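Local coordinates for DUF2666 domain-containing protein (Pyrococcus furiosus, PDB 3V68) that is of unknown function, belongs to the DUF2666 family and probably binds double-stranded DNA, at residues G49-I60 with Q81-D89; L161-E172 with D238-L248. All coordinates share one frame; numbering follows the deposited sequence.

In the fold
The two contacts follow one another along the chain: contact 1 closes within the first DUF2666 domain and contact 2 opens later, within the second. Their centres lie about 17 Å apart, yet they meet directly. The carboxylate of E50 accepts from L160 N and probably from L161 N at the start of helix 160-181, while K51 and E88 of contact 1 touch Y247 of helix 241-248. Helix 91-110 lies against both, I82 and V86 resting on it from one contact and V239 from the other. The four-stranded antiparallel sheet borders contact 2 through strand 146-153. Residues from both DUF2666 domains are thus joined into one compact body.

Contact 1 (G49-I60 with Q81-D89); sequences GEKIDVNGLLSI and QIGRLVMED
I52 and V86 form a single antiparallel bridge, a non-hydrogen-bonded pair flanked by two backbone bonds, M87 N to K51 O (2.8 Å) and a nearly straight one from D53 N to L85 O (175°). The chain of K51 bends at chi2 and chi3, which curls its ammonium back to M87 O at 2.9 Å from NZ. The same NZ makes a salt bridge to E88 OE1, on the anti side of the carboxylate, and bonds Y247 OH. A methionine in its place would probably leave E88 without its positive partner and Y247 OH without this bond. M87, also bent, lays its flexible thioether along the opposing backbone, CE 3.4 Å from G49 O. Beyond the bridge, L85 sets both methyls against the backbone of helix 54-58: CD1 lies 3.6 Å from L57 CA and CD2 faces G56, where any CB would strike it. D53, CG anti to its N (chi1 -179°), caps that helix, OD1 taking G56 N from above the carboxylate plane. I60 CD1 slides past L85 CD1 at 3.7 Å, and L57 and I82 extend this apolar patch. Charge pairing thus secures one end of the bridge and branched hydrocarbon the other, pinning a short helix to the turn after helix 76-83.

Contact 2 (L161-E172 with D238-L248); sequences LDIARLLASINE and DVPSKNLEKYL
E172 and S241 make the polar end of this helix pair, whose axes approach to 8.6 Å and run nearly antiparallel (150°). The carboxylate straddles S241: OE1 receives the hydroxyl OG at 2.6 Å on its syn side, while OE2 takes S241 N at 2.9 Å from above the carboxylate plane. With chi1 at 71°, OG stands between the backbone N and carbonyl carbon of S241 and faces E172. Water 4 links OE2 to K242 N, so the E172 carboxylate sits at the first amides of helix 241-248, whose dipole would probably stabilise its charge. Small side chains suit the close approach here: S241 is a knob among A168, S169, R165 and E172, its CB 3.8 Å from A168 CB.

R165 is the matching knob from the other side, among S241, L244, E245 and L248. Its CD rests 3.7 Å from E245 CA, and a bend at chi3 turns the guanidinium edge-on to D162, whose OD1 is gripped by NE at 3.0 Å and also by NH2. Water 1 bridges R165 NH1 and E245 OE1. L244 points CD1 at A164 and the backbone N of R165, and L161 crosses Y247 at about a right angle, CD2 approaching the ring obliquely at 3.4 Å from Y247 CD2.

Helix 160-181 thus lies between strand 146-153, touched by D162, and helix 241-248, while V239 and N243 reach helix 91-110 and N171 packs on helix 26-43.

Contact 1 (G49-I60 with Q81-D89)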
loop_
_atom_site.group_PDB
_atom_site.type_symbol
_atom_site.label_atom_id
_atom_site.label_comp_id
_atom_site.label_asym_id
_atom_site.label_seq_id
_atom_site.Cartn_x
_atom_site.Cartn_y
_atom_site.Cartn_z
ATOM N N GLY A 49 10.556 11.138 -4.471
ATOM C CA GLY A 49 11.435 11.733 -5.483
ATOM C C GLY A 49 12.839 12.149 -5.070
ATOM O O GLY A 49 13.716 12.300 -5.927
ATOM N N GLU A 50 13.058 12.342 -3.769
ATOM C CA GLU A 50 14.387 12.680 -3.244
ATOM C C GLU A 50 15.357 11.504 -3.394
ATOM O O GLU A 50 16.566 11.708 -3.539
ATOM C CB GLU A 50 14.309 13.106 -1.767
ATOM C CG GLU A 50 13.470 14.365 -1.493
ATOM C CD GLU A 50 12.920 14.450 -0.063
ATOM O OE1 GLU A 50 12.777 13.404 0.615
ATOM O OE2 GLU A 50 12.608 15.577 0.383
ATOM N N LYS A 51 14.820 10.282 -3.374
ATOM C CA LYS A 51 15.633 9.062 -3.341
ATOM C C LYS A 51 15.372 8.092 -4.495
ATOM O O LYS A 51 16.198 7.219 -4.772
ATOM C CB LYS A 51 15.432 8.323 -2.009
ATOM C CG LYS A 51 15.808 9.111 -0.745
ATOM C CD LYS A 51 17.231 9.649 -0.793
ATOM C CE LYS A 51 18.259 8.539 -0.957
ATOM N NZ LYS A 51 19.641 9.066 -0.799
ATOM N N ILE A 52 14.227 8.240 -5.156
ATOM C CA ILE A 52 13.832 7.341 -6.240
ATOM C C ILE A 52 13.343 8.168 -7.427
ATOM O O ILE A 52 12.541 9.091 -7.261
ATOM C CB ILE A 52 12.718 6.336 -5.785
ATOM C CG1 ILE A 52 13.215 5.440 -4.641
ATOM C CG2 ILE A 52 12.221 5.472 -6.962
ATOM C CD1 ILE A 52 12.100 4.754 -3.844
ATOM N N ASP A 53 13.842 7.848 -8.617
ATOM C CA ASP A 53 13.367 8.476 -9.844
ATOM C C ASP A 53 12.025 7.842 -10.193
ATOM O O ASP A 53 11.969 6.846 -10.915
ATOM C CB ASP A 53 14.386 8.265 -10.971
ATOM C CG ASP A 53 13.966 8.911 -12.294
ATOM O OD1 ASP A 53 12.828 9.422 -12.416
ATOM O OD2 ASP A 53 14.789 8.893 -13.233
ATOM N N VAL A 54 10.947 8.420 -9.662
ATOM C CA VAL A 54 9.612 7.825 -9.791
ATOM C C VAL A 54 9.074 7.855 -11.224
ATOM O O VAL A 54 8.445 6.895 -11.668
ATOM C CB VAL A 54 8.605 8.450 -8.799
ATOM C CG1 VAL A 54 7.205 7.866 -8.995
ATOM C CG2 VAL A 54 9.076 8.200 -7.371
ATOM N N ASN A 55 9.340 8.940 -11.948
ATOM C CA ASN A 55 8.957 9.003 -13.358
ATOM C C ASN A 55 9.559 7.844 -14.152
ATOM O O ASN A 55 8.860 7.177 -14.913
ATOM C CB ASN A 55 9.343 10.350 -13.973
ATOM C CG ASN A 55 8.488 11.496 -13.455
ATOM O OD1 ASN A 55 9.005 12.472 -12.912
ATOM N ND2 ASN A 55 7.172 11.380 -13.617
ATOM N N GLY A 56 10.849 7.596 -13.940
ATOM C CA GLY A 56 11.533 6.464 -14.552
ATOM C C GLY A 56 10.958 5.132 -14.107
ATOM O O GLY A 56 10.773 4.224 -14.917
ATOM N N LEU A 57 10.666 5.025 -12.812
ATOM C CA LEU A 57 10.134 3.791 -12.235
ATOM C C LEU A 57 8.812 3.381 -12.871
ATOM O O LEU A 57 8.647 2.236 -13.294
ATOM C CB LEU A 57 9.976 3.929 -10.716
ATOM C CG LEU A 57 9.409 2.729 -9.948
ATOM C CD1 LEU A 57 10.358 1.532 -9.979
ATOM C CD2 LEU A 57 9.103 3.143 -8.518
ATOM N N LEU A 58 7.885 4.329 -12.948
ATOM C CA LEU A 58 6.555 4.067 -13.491
ATOM C C LEU A 58 6.547 3.985 -15.021
ATOM O O LEU A 58 5.522 3.661 -15.626
ATOM C CB LEU A 58 5.556 5.112 -12.981
ATOM C CG LEU A 58 5.389 5.222 -11.457
ATOM C CD1 LEU A 58 4.430 6.350 -11.098
ATOM C CD2 LEU A 58 4.930 3.907 -10.835
ATOM N N SER A 59 7.696 4.266 -15.635
ATOM C CA SER A 59 7.864 4.132 -17.084
ATOM C C SER A 59 8.423 2.766 -17.490
ATOM O O SER A 59 8.552 2.477 -18.684
ATOM C CB SER A 59 8.756 5.251 -17.633
ATOM O OG SER A 59 8.142 6.514 -17.466
ATOM N N ILE A 60 8.757 1.933 -16.504
ATOM C CA ILE A 60 9.242 0.574 -16.765
ATOM C C ILE A 60 8.132 -0.246 -17.417
ATOM O O ILE A 60 6.996 -0.266 -16.933
ATOM C CB ILE A 60 9.753 -0.129 -15.477
ATOM C CG1 ILE A 60 11.001 0.580 -14.935
ATOM C CG2 ILE A 60 10.054 -1.612 -15.738
ATOM C CD1 ILE A 60 11.453 0.090 -13.571
ATOM N N GLN A 81 16.909 -2.819 -13.235
ATOM C CA GLN A 81 16.248 -1.594 -13.702
ATOM C C GLN A 81 15.829 -0.699 -12.540
ATOM O O GLN A 81 16.035 0.515 -12.580
ATOM C CB GLN A 81 15.018 -1.915 -14.561
ATOM C CG GLN A 81 15.309 -2.452 -15.954
ATOM C CD GLN A 81 14.039 -2.709 -16.748
ATOM O OE1 GLN A 81 13.558 -3.838 -16.815
ATOM N NE2 GLN A 81 13.481 -1.653 -17.340
ATOM N N ILE A 82 15.242 -1.303 -11.509
ATOM C CA ILE A 82 14.809 -0.563 -10.328
ATOM C C ILE A 82 16.006 0.030 -9.579
ATOM O O ILE A 82 15.974 1.192 -9.175
ATOM C CB ILE A 82 13.945 -1.445 -9.385
ATOM C CG1 ILE A 82 12.645 -1.851 -10.089
ATOM C CG2 ILE A 82 13.639 -0.716 -8.075
ATOM C CD1 ILE A 82 11.851 -2.940 -9.374
ATOM N N GLY A 83 17.057 -0.772 -9.407
ATOM C CA GLY A 83 18.275 -0.337 -8.728
ATOM C C GLY A 83 18.870 0.909 -9.356
ATOM O O GLY A 83 19.333 1.810 -8.656
ATOM N N ARG A 84 18.826 0.964 -10.682
ATOM C CA ARG A 84 19.352 2.111 -11.427
ATOM C C ARG A 84 18.568 3.400 -11.206
ATOM O O ARG A 84 19.054 4.494 -11.506
ATOM C CB ARG A 84 19.451 1.775 -12.913
ATOM C CG ARG A 84 20.634 0.896 -13.187
ATOM C CD ARG A 84 20.696 0.387 -14.595
ATOM N NE ARG A 84 21.999 -0.234 -14.803
ATOM C CZ ARG A 84 22.290 -1.088 -15.776
ATOM N NH1 ARG A 84 21.371 -1.449 -16.658
ATOM N NH2 ARG A 84 23.517 -1.582 -15.860
ATOM N N LEU A 85 17.358 3.271 -10.674
ATOM C CA LEU A 85 16.499 4.417 -10.435
ATOM C C LEU A 85 16.549 4.891 -8.979
ATOM O O LEU A 85 15.864 5.845 -8.610
ATOM C CB LEU A 85 15.063 4.086 -10.853
ATOM C CG LEU A 85 14.862 3.781 -12.344
ATOM C CD1 LEU A 85 13.592 2.987 -12.559
ATOM C CD2 LEU A 85 14.849 5.057 -13.188
ATOM N N VAL A 86 17.372 4.228 -8.169
ATOM C CA VAL A 86 17.517 4.568 -6.752
ATOM C C VAL A 86 18.790 5.383 -6.532
ATOM O O VAL A 86 19.900 4.912 -6.810
ATOM C CB VAL A 86 17.512 3.304 -5.853
ATOM C CG1 VAL A 86 17.853 3.658 -4.412
ATOM C CG2 VAL A 86 16.151 2.610 -5.918
ATOM N N MET A 87 18.615 6.603 -6.029
ATOM C CA MET A 87 19.729 7.516 -5.791
ATOM C C MET A 87 20.337 7.282 -4.411
ATOM O O MET A 87 20.142 8.071 -3.485
ATOM C CB MET A 87 19.279 8.972 -5.948
ATOM C CG MET A 87 18.897 9.368 -7.372
ATOM S SD MET A 87 17.180 9.003 -7.809
ATOM C CE MET A 87 16.325 10.404 -7.103
ATOM N N GLU A 88 21.079 6.186 -4.288
ATOM C CA GLU A 88 21.729 5.823 -3.039
ATOM C C GLU A 88 22.969 4.996 -3.333
ATOM O O GLU A 88 22.933 4.095 -4.177
ATOM C CB GLU A 88 20.760 5.048 -2.132
ATOM C CG GLU A 88 21.335 4.649 -0.766
ATOM C CD GLU A 88 21.884 5.833 0.017
ATOM O OE1 GLU A 88 21.134 6.799 0.262
ATOM O OE2 GLU A 88 23.076 5.794 0.389
ATOM N N ASP A 89 24.056 5.316 -2.632
ATOM C CA ASP A 89 25.338 4.642 -2.814
ATOM C C ASP A 89 25.562 3.562 -1.765
ATOM O O ASP A 89 26.201 2.547 -2.049
ATOM C CB ASP A 89 26.487 5.653 -2.758
ATOM C CG ASP A 89 26.309 6.800 -3.732
ATOM O OD1 ASP A 89 26.700 7.933 -3.383
ATOM O OD2 ASP A 89 25.778 6.578 -4.844
#

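Contact 2 (L161-E172 with D238-L248)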
loop_
_atom_site.group_PDB
_atom_site.type_symbol
_atom_site.label_atom_id
_atom_site.label_comp_id
_atom_site.label_asym_id
_atom_site.label_seq_id
_atom_site.Cartn_x
_atom_site.Cartn_y
_atom_site.Cartn_z
ATOM N N LEU A 161 10.347 12.287 1.991
ATOM C CA LEU A 161 10.426 10.873 2.334
ATOM C C LEU A 161 9.759 10.563 3.674
ATOM O O LEU A 161 9.295 9.444 3.891
ATOM C CB LEU A 161 11.882 10.389 2.338
ATOM C CG LEU A 161 12.069 8.894 2.074
ATOM C CD1 LEU A 161 11.893 8.580 0.602
ATOM C CD2 LEU A 161 13.430 8.427 2.547
ATOM N N ASP A 162 9.703 11.551 4.563
ATOM C CA ASP A 162 9.048 11.355 5.849
ATOM C C ASP A 162 7.531 11.349 5.711
ATOM O O ASP A 162 6.842 10.611 6.419
ATOM C CB ASP A 162 9.482 12.394 6.876
ATOM C CG ASP A 162 9.111 11.983 8.284
ATOM O OD1 ASP A 162 9.184 10.769 8.573
ATOM O OD2 ASP A 162 8.732 12.863 9.083
ATOM N N ILE A 163 7.027 12.169 4.795
ATOM C CA ILE A 163 5.613 12.147 4.440
ATOM C C ILE A 163 5.282 10.789 3.820
ATOM O O ILE A 163 4.277 10.168 4.174
ATOM C CB ILE A 163 5.233 13.312 3.498
ATOM C CG1 ILE A 163 5.591 14.655 4.151
ATOM C CG2 ILE A 163 3.748 13.261 3.153
ATOM C CD1 ILE A 163 5.535 15.835 3.209
ATOM N N ALA A 164 6.154 10.317 2.928
ATOM C CA ALA A 164 6.015 8.979 2.353
ATOM C C ALA A 164 5.924 7.909 3.439
ATOM O O ALA A 164 5.093 7.005 3.349
ATOM C CB ALA A 164 7.169 8.674 1.414
ATOM N N ARG A 165 6.784 8.017 4.451
ATOM C CA ARG A 165 6.807 7.056 5.557
ATOM C C ARG A 165 5.483 7.042 6.314
ATOM O O ARG A 165 4.938 5.970 6.597
ATOM C CB ARG A 165 7.954 7.353 6.529
ATOM C CG ARG A 165 8.181 6.247 7.552
ATOM C CD ARG A 165 8.954 6.724 8.777
ATOM N NE ARG A 165 8.435 7.976 9.323
ATOM C CZ ARG A 165 7.350 8.093 10.088
ATOM N NH1 ARG A 165 6.622 7.030 10.419
ATOM N NH2 ARG A 165 6.983 9.291 10.519
ATOM N N LEU A 166 4.982 8.231 6.645
ATOM C CA LEU A 166 3.729 8.365 7.383
ATOM C C LEU A 166 2.564 7.810 6.574
ATOM O O LEU A 166 1.714 7.094 7.110
ATOM C CB LEU A 166 3.459 9.820 7.779
ATOM C CG LEU A 166 2.287 10.004 8.753
ATOM C CD1 LEU A 166 2.579 9.358 10.105
ATOM C CD2 LEU A 166 1.949 11.479 8.916
ATOM N N LEU A 167 2.530 8.140 5.286
ATOM C CA LEU A 167 1.494 7.617 4.398
ATOM C C LEU A 167 1.542 6.088 4.319
ATOM O O LEU A 167 0.503 5.429 4.366
ATOM C CB LEU A 167 1.610 8.233 3.003
ATOM C CG LEU A 167 1.287 9.725 2.874
ATOM C CD1 LEU A 167 1.679 10.203 1.490
ATOM C CD2 LEU A 167 -0.190 9.998 3.139
ATOM N N ALA A 168 2.748 5.530 4.225
ATOM C CA ALA A 168 2.927 4.078 4.215
ATOM C C ALA A 168 2.465 3.439 5.526
ATOM O O ALA A 168 1.843 2.370 5.515
ATOM C CB ALA A 168 4.386 3.718 3.917
ATOM N N SER A 169 2.771 4.101 6.642
ATOM C CA SER A 169 2.352 3.649 7.969
ATOM C C SER A 169 0.831 3.662 8.114
ATOM O O SER A 169 0.250 2.735 8.675
ATOM C CB SER A 169 2.994 4.512 9.058
ATOM O OG SER A 169 2.774 3.944 10.340
ATOM N N ILE A 170 0.193 4.711 7.596
ATOM C CA ILE A 170 -1.268 4.802 7.607
ATOM C C ILE A 170 -1.870 3.682 6.761
ATOM O O ILE A 170 -2.842 3.042 7.167
ATOM C CB ILE A 170 -1.753 6.187 7.130
ATOM C CG1 ILE A 170 -1.428 7.239 8.193
ATOM C CG2 ILE A 170 -3.261 6.172 6.831
ATOM C CD1 ILE A 170 -1.495 8.670 7.701
ATOM N N ASN A 171 -1.270 3.421 5.601
ATOM C CA ASN A 171 -1.726 2.330 4.756
ATOM C C ASN A 171 -1.653 0.996 5.496
ATOM O O ASN A 171 -2.573 0.186 5.415
ATOM C CB ASN A 171 -0.901 2.267 3.469
ATOM C CG ASN A 171 -1.386 1.191 2.522
ATOM O OD1 ASN A 171 -0.631 0.281 2.147
ATOM N ND2 ASN A 171 -2.643 1.284 2.125
ATOM N N GLU A 172 -0.560 0.785 6.225
ATOM C CA GLU A 172 -0.384 -0.442 6.997
ATOM C C GLU A 172 -1.469 -0.610 8.050
ATOM O O GLU A 172 -1.989 -1.703 8.229
ATOM C CB GLU A 172 1.012 -0.495 7.614
ATOM C CG GLU A 172 2.074 -0.829 6.582
ATOM C CD GLU A 172 3.474 -0.463 7.018
ATOM O OE1 GLU A 172 3.625 0.288 8.008
ATOM O OE2 GLU A 172 4.423 -0.932 6.349
ATOM N N ASP A 238 1.877 -3.178 -0.765
ATOM C CA ASP A 238 1.837 -2.161 0.286
ATOM C C ASP A 238 3.279 -1.777 0.621
ATOM O O ASP A 238 4.085 -2.641 0.971
ATOM C CB ASP A 238 1.087 -2.684 1.529
ATOM C CG ASP A 238 -0.345 -3.124 1.218
ATOM O OD1 ASP A 238 -1.066 -2.370 0.525
ATOM O OD2 ASP A 238 -0.759 -4.223 1.671
ATOM N N VAL A 239 3.607 -0.491 0.484
ATOM C CA VAL A 239 4.960 0.018 0.770
ATOM C C VAL A 239 5.341 -0.243 2.236
ATOM O O VAL A 239 4.602 0.141 3.140
ATOM C CB VAL A 239 5.083 1.536 0.455
ATOM C CG1 VAL A 239 6.404 2.102 0.979
ATOM C CG2 VAL A 239 4.939 1.788 -1.046
ATOM N N PRO A 240 6.486 -0.919 2.473
ATOM C CA PRO A 240 6.900 -1.173 3.853
ATOM C C PRO A 240 7.445 0.090 4.525
ATOM O O PRO A 240 8.543 0.560 4.190
ATOM C CB PRO A 240 7.978 -2.254 3.700
ATOM C CG PRO A 240 8.541 -2.036 2.343
ATOM C CD PRO A 240 7.404 -1.535 1.494
ATOM N N SER A 241 6.673 0.643 5.460
ATOM C CA SER A 241 7.048 1.897 6.113
ATOM C C SER A 241 8.366 1.754 6.870
ATOM O O SER A 241 9.137 2.706 6.949
ATOM C CB SER A 241 5.949 2.382 7.065
ATOM O OG SER A 241 5.876 1.556 8.214
ATOM N N LYS A 242 8.616 0.562 7.409
ATOM C CA LYS A 242 9.836 0.317 8.183
ATOM C C LYS A 242 11.103 0.563 7.360
ATOM O O LYS A 242 12.110 1.011 7.900
ATOM C CB LYS A 242 9.834 -1.070 8.843
ATOM C CG LYS A 242 9.947 -2.282 7.920
ATOM C CD LYS A 242 10.016 -3.560 8.746
ATOM C CE LYS A 242 10.422 -4.767 7.918
ATOM N NZ LYS A 242 10.651 -5.961 8.784
ATOM N N ASN A 243 11.047 0.288 6.057
ATOM C CA ASN A 243 12.194 0.556 5.181
ATOM C C ASN A 243 12.536 2.041 5.149
ATOM O O ASN A 243 13.705 2.423 5.192
ATOM C CB ASN A 243 11.944 0.044 3.760
ATOM C CG ASN A 243 11.912 -1.469 3.675
ATOM O OD1 ASN A 243 11.431 -2.147 4.585
ATOM N ND2 ASN A 243 12.406 -2.010 2.563
ATOM N N LEU A 244 11.503 2.876 5.100
ATOM C CA LEU A 244 11.680 4.318 5.051
ATOM C C LEU A 244 12.096 4.859 6.419
ATOM O O LEU A 244 12.902 5.784 6.503
ATOM C CB LEU A 244 10.409 5.003 4.529
ATOM C CG LEU A 244 9.991 4.635 3.098
ATOM C CD1 LEU A 244 8.599 5.186 2.773
ATOM C CD2 LEU A 244 11.025 5.106 2.070
ATOM N N GLU A 245 11.552 4.253 7.475
ATOM C CA GLU A 245 11.921 4.549 8.858
ATOM C C GLU A 245 13.415 4.308 9.069
ATOM O O GLU A 245 14.120 5.173 9.594
ATOM C CB GLU A 245 11.097 3.670 9.808
ATOM C CG GLU A 245 11.172 4.035 11.293
ATOM C CD GLU A 245 10.324 3.111 12.161
ATOM O OE1 GLU A 245 9.316 2.557 11.658
ATOM O OE2 GLU A 245 10.664 2.941 13.351
ATOM N N LYS A 246 13.887 3.140 8.633
ATOM C CA LYS A 246 15.297 2.762 8.781
ATOM C C LYS A 246 16.229 3.657 7.962
ATOM O O LYS A 246 17.329 3.983 8.417
ATOM C CB LYS A 246 15.510 1.280 8.441
ATOM C CG LYS A 246 16.933 0.748 8.688
ATOM C CD LYS A 246 17.331 0.795 10.159
ATOM C CE LYS A 246 18.820 0.529 10.329
ATOM N NZ LYS A 246 19.243 0.588 11.756
ATOM N N TYR A 247 15.793 4.058 6.766
ATOM C CA TYR A 247 16.579 5.000 5.971
ATOM C C TYR A 247 16.728 6.345 6.686
ATOM O O TYR A 247 17.829 6.895 6.757
ATOM C CB TYR A 247 16.009 5.221 4.556
ATOM C CG TYR A 247 16.783 6.299 3.823
ATOM C CD1 TYR A 247 17.914 5.985 3.067
ATOM C CD2 TYR A 247 16.422 7.640 3.940
ATOM C CE1 TYR A 247 18.643 6.982 2.424
ATOM C CE2 TYR A 247 17.143 8.640 3.307
ATOM C CZ TYR A 247 18.252 8.307 2.553
ATOM O OH TYR A 247 18.966 9.306 1.926
ATOM N N LEU A 248 15.616 6.867 7.205
ATOM C CA LEU A 248 15.591 8.193 7.829
ATOM C C LEU A 248 16.348 8.258 9.157
ATOM O O LEU A 248 16.755 9.340 9.584
ATOM C CB LEU A 248 14.150 8.694 7.996
ATOM C CG LEU A 248 13.402 9.028 6.698
ATOM C CD1 LEU A 248 11.911 9.189 6.949
ATOM C CD2 LEU A 248 13.973 10.265 6.016
HETATM O O HOH W 1 7.251 3.926 10.414
HETATM O O HOH W 2 1.965 0.584 3.278
HETATM O O HOH W 3 1.380 1.227 -0.494
HETATM O O HOH W 4 6.644 -1.657 7.759
#